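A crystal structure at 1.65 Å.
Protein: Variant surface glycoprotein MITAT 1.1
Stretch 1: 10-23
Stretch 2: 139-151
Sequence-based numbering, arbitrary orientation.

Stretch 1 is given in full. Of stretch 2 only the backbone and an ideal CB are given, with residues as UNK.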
ATOM      1  N   ALA A  10       5.961   5.636 -31.871  1.00 24.62           N
ATOM      2  CA  ALA A  10       6.406   4.632 -30.923  1.00 24.09           C
ATOM      3  C   ALA A  10       6.627   5.166 -29.528  1.00 24.14           C
ATOM      4  O   ALA A  10       6.270   4.463 -28.552  1.00 24.21           O
ATOM      5  CB  ALA A  10       7.683   3.937 -31.433  1.00 24.69           C
ATOM      6  N   TRP A  11       7.253   6.321 -29.365  1.00 23.32           N
ATOM      7  CA  TRP A  11       7.488   6.836 -27.998  1.00 23.55           C
ATOM      8  C   TRP A  11       6.322   7.608 -27.393  1.00 22.34           C
ATOM      9  O   TRP A  11       6.219   7.726 -26.170  1.00 21.59           O
ATOM     10  CB  TRP A  11       8.797   7.640 -27.873  1.00 22.82           C
ATOM     11  CG  TRP A  11       8.938   8.810 -28.714  1.00 23.78           C
ATOM     12  CD1 TRP A  11       9.652   8.903 -29.875  1.00 25.15           C
ATOM     13  CD2 TRP A  11       8.409  10.125 -28.484  1.00 25.45           C
ATOM     14  NE1 TRP A  11       9.573  10.173 -30.360  1.00 24.83           N
ATOM     15  CE2 TRP A  11       8.868  10.952 -29.518  1.00 25.08           C
ATOM     16  CE3 TRP A  11       7.631  10.685 -27.502  1.00 25.68           C
ATOM     17  CZ2 TRP A  11       8.508  12.241 -29.614  1.00 26.95           C
ATOM     18  CZ3 TRP A  11       7.312  11.943 -27.575  1.00 27.59           C
ATOM     19  CH2 TRP A  11       7.744  12.747 -28.634  1.00 27.07           C
ATOM     20  N   LYS A  12       5.479   8.216 -28.178  1.00 21.49           N
ATOM     21  CA  LYS A  12       4.343   8.944 -27.560  1.00 22.36           C
ATOM     22  C   LYS A  12       3.429   8.040 -26.731  1.00 21.81           C
ATOM     23  O   LYS A  12       3.063   8.422 -25.602  1.00 20.87           O
ATOM     24  CB  LYS A  12       3.589   9.769 -28.570  1.00 23.60           C
ATOM     25  CG  LYS A  12       4.289  11.138 -28.807  1.00 23.90           C
ATOM     26  CD  LYS A  12       3.410  12.010 -29.763  1.00 25.59           C
ATOM     27  CE  LYS A  12       4.177  13.288 -30.046  1.00 27.31           C
ATOM     28  NZ  LYS A  12       3.385  14.212 -30.905  1.00 29.22           N
ATOM     29  N   PRO A  13       3.187   6.823 -27.205  1.00 21.12           N
ATOM     30  CA  PRO A  13       2.396   5.908 -26.344  1.00 20.95           C
ATOM     31  C   PRO A  13       3.104   5.579 -25.019  1.00 21.39           C
ATOM     32  O   PRO A  13       2.419   5.319 -24.003  1.00 21.10           O
ATOM     33  CB  PRO A  13       2.222   4.667 -27.218  1.00 21.11           C
ATOM     34  CG  PRO A  13       2.218   5.208 -28.581  1.00 21.27           C
ATOM     35  CD  PRO A  13       3.223   6.341 -28.598  1.00 21.68           C
ATOM     36  N   LEU A  14       4.433   5.530 -24.999  1.00 20.48           N
ATOM     37  CA  LEU A  14       5.145   5.343 -23.771  1.00 21.13           C
ATOM     38  C   LEU A  14       5.012   6.536 -22.850  1.00 20.64           C
ATOM     39  O   LEU A  14       4.863   6.357 -21.642  1.00 20.49           O
ATOM     40  CB  LEU A  14       6.649   5.015 -23.991  1.00 21.97           C
ATOM     41  CG  LEU A  14       6.863   3.628 -24.668  1.00 22.41           C
ATOM     42  CD1 LEU A  14       8.267   3.560 -25.198  1.00 24.38           C
ATOM     43  CD2 LEU A  14       6.577   2.474 -23.729  1.00 23.20           C
ATOM     44  N   CYS A  15       5.107   7.743 -23.402  1.00 19.86           N
ATOM     45  CA  CYS A  15       4.822   8.983 -22.608  1.00 20.75           C
ATOM     46  C   CYS A  15       3.397   8.979 -21.999  1.00 19.98           C
ATOM     47  O   CYS A  15       3.196   9.286 -20.856  1.00 20.17           O
ATOM     48  CB  CYS A  15       4.993  10.241 -23.418  1.00 21.77           C
ATOM     49  SG  CYS A  15       6.714  10.565 -23.874  1.00 23.73           S
ATOM     50  N   LYS A  16       2.409   8.556 -22.778  1.00 20.54           N
ATOM     51  CA  LYS A  16       1.038   8.434 -22.278  1.00 20.98           C
ATOM     52  C   LYS A  16       0.968   7.425 -21.155  1.00 20.24           C
ATOM     53  O   LYS A  16       0.293   7.670 -20.154  1.00 19.05           O
ATOM     54  CB  LYS A  16       0.073   8.036 -23.425  1.00 23.13           C
ATOM     55  CG  LYS A  16      -0.155   9.145 -24.440  1.00 23.71           C
ATOM     56  CD  LYS A  16      -0.840   8.584 -25.697  1.00 27.31           C
ATOM     57  CE  LYS A  16      -2.249   8.220 -25.581  1.00 30.87           C
ATOM     58  NZ  LYS A  16      -2.938   7.903 -26.900  1.00 33.84           N
ATOM     59  N   LEU A  17       1.644   6.310 -21.309  1.00 19.60           N
ATOM     60  CA  LEU A  17       1.600   5.269 -20.283  1.00 19.28           C
ATOM     61  C   LEU A  17       2.272   5.744 -19.025  1.00 19.97           C
ATOM     62  O   LEU A  17       1.703   5.552 -17.936  1.00 19.00           O
ATOM     63  CB  LEU A  17       2.222   3.987 -20.792  1.00 20.34           C
ATOM     64  CG  LEU A  17       2.349   2.794 -19.825  1.00 20.64           C
ATOM     65  CD1 LEU A  17       0.958   2.363 -19.319  1.00 21.17           C
ATOM     66  CD2 LEU A  17       3.101   1.602 -20.443  1.00 20.27           C
ATOM     67  N   THR A  18       3.488   6.339 -19.136  1.00 19.38           N
ATOM     68  CA  THR A  18       4.127   6.800 -17.925  1.00 19.79           C
ATOM     69  C   THR A  18       3.274   7.859 -17.188  1.00 18.86           C
ATOM     70  O   THR A  18       3.187   7.842 -15.959  1.00 19.67           O
ATOM     71  CB  THR A  18       5.628   7.199 -18.135  1.00 20.52           C
ATOM     72  OG1 THR A  18       6.210   7.384 -16.845  1.00 23.24           O
ATOM     73  CG2 THR A  18       5.699   8.450 -18.848  1.00 22.64           C
ATOM     74  N   THR A  19       2.617   8.755 -17.948  1.00 19.19           N
ATOM     75  CA  THR A  19       1.662   9.707 -17.376  1.00 19.07           C
ATOM     76  C   THR A  19       0.518   8.996 -16.623  1.00 19.11           C
ATOM     77  O   THR A  19       0.203   9.356 -15.505  1.00 20.35           O
ATOM     78  CB  THR A  19       1.129  10.634 -18.494  1.00 19.22           C
ATOM     79  OG1 THR A  19       2.262  11.289 -19.139  1.00 19.31           O
ATOM     80  CG2 THR A  19       0.182  11.625 -17.928  1.00 18.91           C
ATOM     81  N   GLU A  20      -0.047   7.991 -17.222  1.00 19.12           N
ATOM     82  CA  GLU A  20      -1.130   7.258 -16.573  1.00 19.79           C
ATOM     83  C   GLU A  20      -0.634   6.563 -15.296  1.00 20.45           C
ATOM     84  O   GLU A  20      -1.255   6.678 -14.218  1.00 19.61           O
ATOM     85  CB  GLU A  20      -1.783   6.241 -17.507  1.00 20.63           C
ATOM     86  CG  GLU A  20      -2.884   5.409 -16.826  1.00 21.06           C
ATOM     87  CD  GLU A  20      -3.881   4.823 -17.799  1.00 21.67           C
ATOM     88  OE1 GLU A  20      -4.541   5.630 -18.569  1.00 22.91           O
ATOM     89  OE2 GLU A  20      -3.913   3.561 -17.851  1.00 22.51           O
ATOM     90  N   LEU A  21       0.494   5.866 -15.423  1.00 19.45           N
ATOM     91  CA  LEU A  21       1.070   5.110 -14.327  1.00 20.23           C
ATOM     92  C   LEU A  21       1.416   5.982 -13.137  1.00 19.81           C
ATOM     93  O   LEU A  21       1.389   5.543 -12.006  1.00 19.72           O
ATOM     94  CB  LEU A  21       2.214   4.211 -14.751  1.00 20.56           C
ATOM     95  CG  LEU A  21       2.002   3.110 -15.795  1.00 20.35           C
ATOM     96  CD1 LEU A  21       3.369   2.473 -16.075  1.00 23.06           C
ATOM     97  CD2 LEU A  21       1.015   2.087 -15.264  1.00 21.33           C
ATOM     98  N   SER A  22       1.715   7.239 -13.380  1.00 20.50           N
ATOM     99  CA  SER A  22       2.126   8.183 -12.358  1.00 20.60           C
ATOM    100  C   SER A  22       1.052   8.348 -11.276  1.00 19.84           C
ATOM    101  O   SER A  22       1.416   8.632 -10.152  1.00 18.92           O
ATOM    102  CB  SER A  22       2.479   9.553 -13.003  1.00 22.29           C
ATOM    103  OG  SER A  22       1.296  10.193 -13.329  1.00 25.16           O
ATOM    104  N   LYS A  23      -0.222   8.073 -11.572  1.00 19.70           N
ATOM    105  CA  LYS A  23      -1.298   8.249 -10.604  1.00 20.03           C
ATOM    106  C   LYS A  23      -1.757   6.992  -9.932  1.00 19.37           C
ATOM    107  O   LYS A  23      -2.589   7.069  -9.038  1.00 19.96           O
ATOM    108  CB  LYS A  23      -2.522   8.949 -11.214  1.00 21.62           C
ATOM    109  CG  LYS A  23      -2.281  10.398 -11.587  1.00 25.12           C
ATOM    110  CD  LYS A  23      -3.595  11.151 -11.880  1.00 27.74           C
ATOM    111  CE  LYS A  23      -3.339  12.655 -11.912  1.00 31.09           C
ATOM    112  NZ  LYS A  23      -4.676  13.276 -12.219  1.00 33.29           N
ATOM    113  N   UNK A 139       6.708  18.451 -21.182  1.00 23.28           N
ATOM    114  CA  UNK A 139       6.192  18.010 -22.473  1.00 23.99           C
ATOM    115  C   UNK A 139       7.329  17.632 -23.442  1.00 24.44           C
ATOM    116  O   UNK A 139       8.379  18.296 -23.462  1.00 23.99           O
ATOM    117  CB  UNK A 139       5.321  19.108 -23.087  1.00 23.99           C
ATOM    118  N   UNK A 140       7.090  16.612 -24.252  1.00 23.26           N
ATOM    119  CA  UNK A 140       7.921  16.318 -25.388  1.00 23.60           C
ATOM    120  C   UNK A 140       7.027  16.508 -26.570  1.00 26.35           C
ATOM    121  O   UNK A 140       6.042  15.841 -26.733  1.00 24.00           O
ATOM    122  CB  UNK A 140       8.534  14.917 -25.334  1.00 23.60           C
ATOM    123  N   UNK A 141       7.413  17.465 -27.407  1.00 28.33           N
ATOM    124  CA  UNK A 141       6.494  18.092 -28.347  1.00 30.69           C
ATOM    125  C   UNK A 141       5.154  18.413 -27.708  1.00 30.99           C
ATOM    126  O   UNK A 141       5.044  19.215 -26.768  1.00 30.05           O
ATOM    127  CB  UNK A 141       6.284  17.185 -29.561  1.00 30.69           C
ATOM    128  N   UNK A 142       4.113  17.838 -28.195  1.00 30.41           N
ATOM    129  CA  UNK A 142       2.854  18.225 -27.587  1.00 32.92           C
ATOM    130  C   UNK A 142       2.383  17.222 -26.541  1.00 27.97           C
ATOM    131  O   UNK A 142       1.263  17.320 -26.136  1.00 26.99           O
ATOM    132  CB  UNK A 142       1.784  18.389 -28.668  1.00 32.92           C
ATOM    133  N   UNK A 143       3.204  16.243 -26.153  1.00 24.56           N
ATOM    134  CA  UNK A 143       2.760  15.145 -25.300  1.00 23.35           C
ATOM    135  C   UNK A 143       3.360  15.312 -23.895  1.00 23.25           C
ATOM    136  O   UNK A 143       4.585  15.403 -23.764  1.00 21.86           O
ATOM    137  CB  UNK A 143       3.157  13.796 -25.904  1.00 23.35           C
ATOM    138  N   UNK A 144       2.514  15.312 -22.872  1.00 22.37           N
ATOM    139  CA  UNK A 144       3.030  15.272 -21.520  1.00 22.24           C
ATOM    140  C   UNK A 144       3.915  14.021 -21.372  1.00 21.51           C
ATOM    141  O   UNK A 144       3.535  12.893 -21.755  1.00 21.48           O
ATOM    142  CB  UNK A 144       1.889  15.273 -20.500  1.00 22.24           C
ATOM    143  N   UNK A 145       5.102  14.247 -20.845  1.00 21.28           N
ATOM    144  CA  UNK A 145       6.082  13.190 -20.628  1.00 21.37           C
ATOM    145  C   UNK A 145       7.040  13.561 -19.490  1.00 21.47           C
ATOM    146  O   UNK A 145       8.239  13.831 -19.730  1.00 22.70           O
ATOM    147  CB  UNK A 145       6.864  12.919 -21.915  1.00 21.37           C
ATOM    148  N   UNK A 146       6.502  13.577 -18.279  1.00 21.84           N
ATOM    149  CA  UNK A 146       7.263  14.006 -17.122  1.00 24.25           C
ATOM    150  C   UNK A 146       7.916  12.701 -16.671  1.00 24.72           C
ATOM    151  O   UNK A 146       7.227  11.742 -16.186  1.00 30.05           O
ATOM    152  CB  UNK A 146       6.408  14.670 -16.041  1.00 24.25           C
ATOM    153  N   UNK A 147       9.219  12.701 -16.703  1.00 24.25           N
ATOM    154  CA  UNK A 147       9.941  11.425 -16.300  1.00 23.12           C
ATOM    155  C   UNK A 147      10.214  11.572 -14.789  1.00 23.00           C
ATOM    156  O   UNK A 147      11.357  11.666 -14.323  1.00 24.53           O
ATOM    157  CB  UNK A 147      11.240  11.212 -17.080  1.00 23.12           C
ATOM    158  N   UNK A 148       9.104  11.625 -14.046  1.00 22.34           N
ATOM    159  CA  UNK A 148       9.140  11.837 -12.618  1.00 22.97           C
ATOM    160  C   UNK A 148       7.932  11.203 -11.983  1.00 22.57           C
ATOM    161  O   UNK A 148       6.963  10.907 -12.683  1.00 24.45           O
ATOM    162  CB  UNK A 148       9.208  13.329 -12.284  1.00 22.97           C
ATOM    163  N   UNK A 149       7.940  11.065 -10.654  1.00 21.51           N
ATOM    164  CA  UNK A 149       6.849  10.467  -9.940  1.00 21.49           C
ATOM    165  C   UNK A 149       6.264  11.522  -9.031  1.00 22.53           C
ATOM    166  O   UNK A 149       7.013  12.189  -8.289  1.00 23.06           O
ATOM    167  CB  UNK A 149       7.298   9.232  -9.157  1.00 21.49           C
ATOM    168  N   UNK A 150       4.894  11.698  -9.031  1.00 21.63           N
ATOM    169  CA  UNK A 150       4.373  12.785  -8.210  1.00 22.18           C
ATOM    170  C   UNK A 150       4.229  12.375  -6.739  1.00 21.83           C
ATOM    171  O   UNK A 150       4.352  11.193  -6.401  1.00 22.26           O
ATOM    172  CB  UNK A 150       3.021  13.248  -8.757  1.00 22.18           C
ATOM    173  N   UNK A 151       3.971  13.353  -5.903  1.00 22.13           N
ATOM    174  CA  UNK A 151       3.622  13.096  -4.509  1.00 24.59           C
ATOM    175  C   UNK A 151       2.447  12.141  -4.421  1.00 24.55           C
ATOM    176  O   UNK A 151       1.501  12.198  -5.222  1.00 24.32           O
ATOM    177  CB  UNK A 151       3.296  14.403  -3.783  1.00 24.59           C
TER

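Position 139 lies beyond the reach of stretch 1, which therefore sets no preference; it is Lys139, in a short strand. At 140, CA-to-CB points toward the helix, and the ideal CB sits 3.9 Å from Trp11 CZ3 and 4.9 Å from Cys15 SG. An aromatic ring and a sulfur favour an apolar side chain, aliphatic or aromatic. The residue is Leu140, whose CB packs 3.8 Å from Trp11 CZ3 while its CD1 lies 4.2 Å from Cys15 SG.

Position 141 has phi/psi of 43/-118°, the first corner of a type II' turn running from 140 to 143. Glycine adopts these angles most easily, and Asn or Asp are plausible alternatives. The ideal CB is 4.4 Å from Lys12 NZ, which adds a case for an acid. Asp141 occupies the site, but its carboxylate lies beside the indole, with OD2 at the ring edge, 4.1 Å from Trp11 CH2.

At 142 the CB points sideways, 5.0 Å from Lys12 NZ. The extended lysine brings its charge to the turn, so a short acid or an amide would suit. Asp142, with chi1 p, makes the salt bridge, its OD1 2.6 Å from Lys12 NZ.

Position 143 faces the helix, with its ideal CB 4.1 Å from Lys12 CG. A side chain with an aliphatic stem would fit, whether Leu, Met, Gln or Glu. Gln143 lays its CG 3.5 Å from Cys15 CB. The amide folds back on its own strand, where NE2 donates to the carbonyl O of 144 at 2.7 Å.

At 144 the CB points sideways, 4.2 Å from Thr19 OG1, and many polar side chains would be tolerated. It is Glu144, whose CG stays near that hydroxyl.

Position 145 is the most constrained: its ideal CB is 3.1 Å from Cys15 SG, too close for an ordinary nonbonded contact but natural for a disulfide. Cys145 meets the expectation, its SG 2.1 Å from Cys15 SG with chi3 of -73°.

At 146 no CB contact is available and a small residue suffices; at Ala146, a water bridges backbone and helix, accepting from Ala146 N and donating to Thr19 OG1. At 147 and 148 CA-to-CB points away, so stretch 1 would accept almost any side chain; they are Leu147 and Ser148. At 149 the CB is sideways, so a long, flexible chain could return to stretch 1; Met149 does, with SD 3.9 Å from Ser22 O.

Position 150 points toward Ser22, and phi of -82° is compatible with proline or other compact residues. Pro150 places CG 3.4 Å from Ser22 O. Position 151 is out of reach, so almost anything would suit; it is Glu151.

Stretch 2 139-151: KLDDQECALSMPE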
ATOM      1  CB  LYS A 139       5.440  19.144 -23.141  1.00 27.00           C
ATOM      2  CG  LYS A 139       4.223  19.637 -22.396  1.00 28.93           C
ATOM      3  CD  LYS A 139       3.665  20.906 -23.006  1.00 31.03           C
ATOM      4  CE  LYS A 139       4.528  22.159 -23.063  1.00 34.69           C
ATOM      5  NZ  LYS A 139       4.625  22.688 -21.738  1.00 37.10           N
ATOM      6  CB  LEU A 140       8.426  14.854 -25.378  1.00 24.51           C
ATOM      7  CG  LEU A 140       9.694  14.575 -24.672  1.00 26.41           C
ATOM      8  CD1 LEU A 140       9.939  13.038 -24.715  1.00 26.85           C
ATOM      9  CD2 LEU A 140      10.867  15.351 -25.247  1.00 25.35           C
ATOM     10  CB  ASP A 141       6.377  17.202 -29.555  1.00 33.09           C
ATOM     11  CG  ASP A 141       7.673  17.179 -30.419  1.00 35.53           C
ATOM     12  OD1 ASP A 141       8.539  18.149 -30.523  1.00 35.98           O
ATOM     13  OD2 ASP A 141       7.758  16.124 -31.022  1.00 35.71           O
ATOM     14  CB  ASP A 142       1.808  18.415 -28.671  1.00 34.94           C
ATOM     15  CG  ASP A 142       1.607  17.205 -29.539  1.00 42.00           C
ATOM     16  OD1 ASP A 142       2.520  16.340 -29.631  1.00 43.68           O
ATOM     17  OD2 ASP A 142       0.508  17.140 -30.201  1.00 51.24           O
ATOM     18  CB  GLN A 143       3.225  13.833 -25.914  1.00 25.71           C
ATOM     19  CG  GLN A 143       2.946  12.561 -25.130  1.00 26.86           C
ATOM     20  CD  GLN A 143       1.544  12.400 -24.621  1.00 29.29           C
ATOM     21  OE1 GLN A 143       0.631  12.411 -25.462  1.00 29.90           O
ATOM     22  NE2 GLN A 143       1.330  12.213 -23.235  1.00 27.12           N
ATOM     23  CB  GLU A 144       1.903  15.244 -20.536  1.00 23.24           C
ATOM     24  CG  GLU A 144       2.291  15.278 -19.121  1.00 23.06           C
ATOM     25  CD  GLU A 144       2.944  16.529 -18.585  1.00 25.20           C
ATOM     26  OE1 GLU A 144       3.114  17.544 -19.282  1.00 26.51           O
ATOM     27  OE2 GLU A 144       3.261  16.491 -17.344  1.00 26.58           O
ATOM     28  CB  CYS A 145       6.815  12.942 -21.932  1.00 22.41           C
ATOM     29  SG  CYS A 145       7.536  11.286 -22.034  1.00 25.02           S
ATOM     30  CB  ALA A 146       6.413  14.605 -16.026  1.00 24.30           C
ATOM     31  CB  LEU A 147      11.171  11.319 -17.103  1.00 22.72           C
ATOM     32  CG  LEU A 147      10.924  11.397 -18.590  1.00 23.33           C
ATOM     33  CD1 LEU A 147      12.193  11.316 -19.402  1.00 22.63           C
ATOM     34  CD2 LEU A 147       9.985  10.273 -19.021  1.00 23.54           C
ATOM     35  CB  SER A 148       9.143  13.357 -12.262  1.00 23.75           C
ATOM     36  OG  SER A 148       8.014  13.996 -12.817  1.00 24.22           O
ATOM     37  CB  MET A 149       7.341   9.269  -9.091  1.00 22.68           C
ATOM     38  CG  MET A 149       6.293   8.587  -8.203  1.00 22.06           C
ATOM     39  SD  MET A 149       5.068   7.704  -9.134  1.00 22.15           S
ATOM     40  CE  MET A 149       5.983   6.194  -9.499  1.00 23.15           C
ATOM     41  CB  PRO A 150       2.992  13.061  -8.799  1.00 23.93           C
ATOM     42  CG  PRO A 150       2.611  11.706  -9.279  1.00 23.12           C
ATOM     43  CD  PRO A 150       3.879  11.179  -9.930  1.00 22.24           C
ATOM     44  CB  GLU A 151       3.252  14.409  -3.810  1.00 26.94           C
ATOM     45  CG  GLU A 151       2.850  14.276  -2.354  1.00 29.89           C
ATOM     46  CD  GLU A 151       2.273  15.582  -1.752  1.00 34.76           C
ATOM     47  OE1 GLU A 151       2.016  16.551  -2.512  1.00 35.91           O
ATOM     48  OE2 GLU A 151       2.107  15.636  -0.511  1.00 36.96           O
TER
HETATM   49  O   HOH W   1       3.929  12.525 -17.448  1.00 22.35           O
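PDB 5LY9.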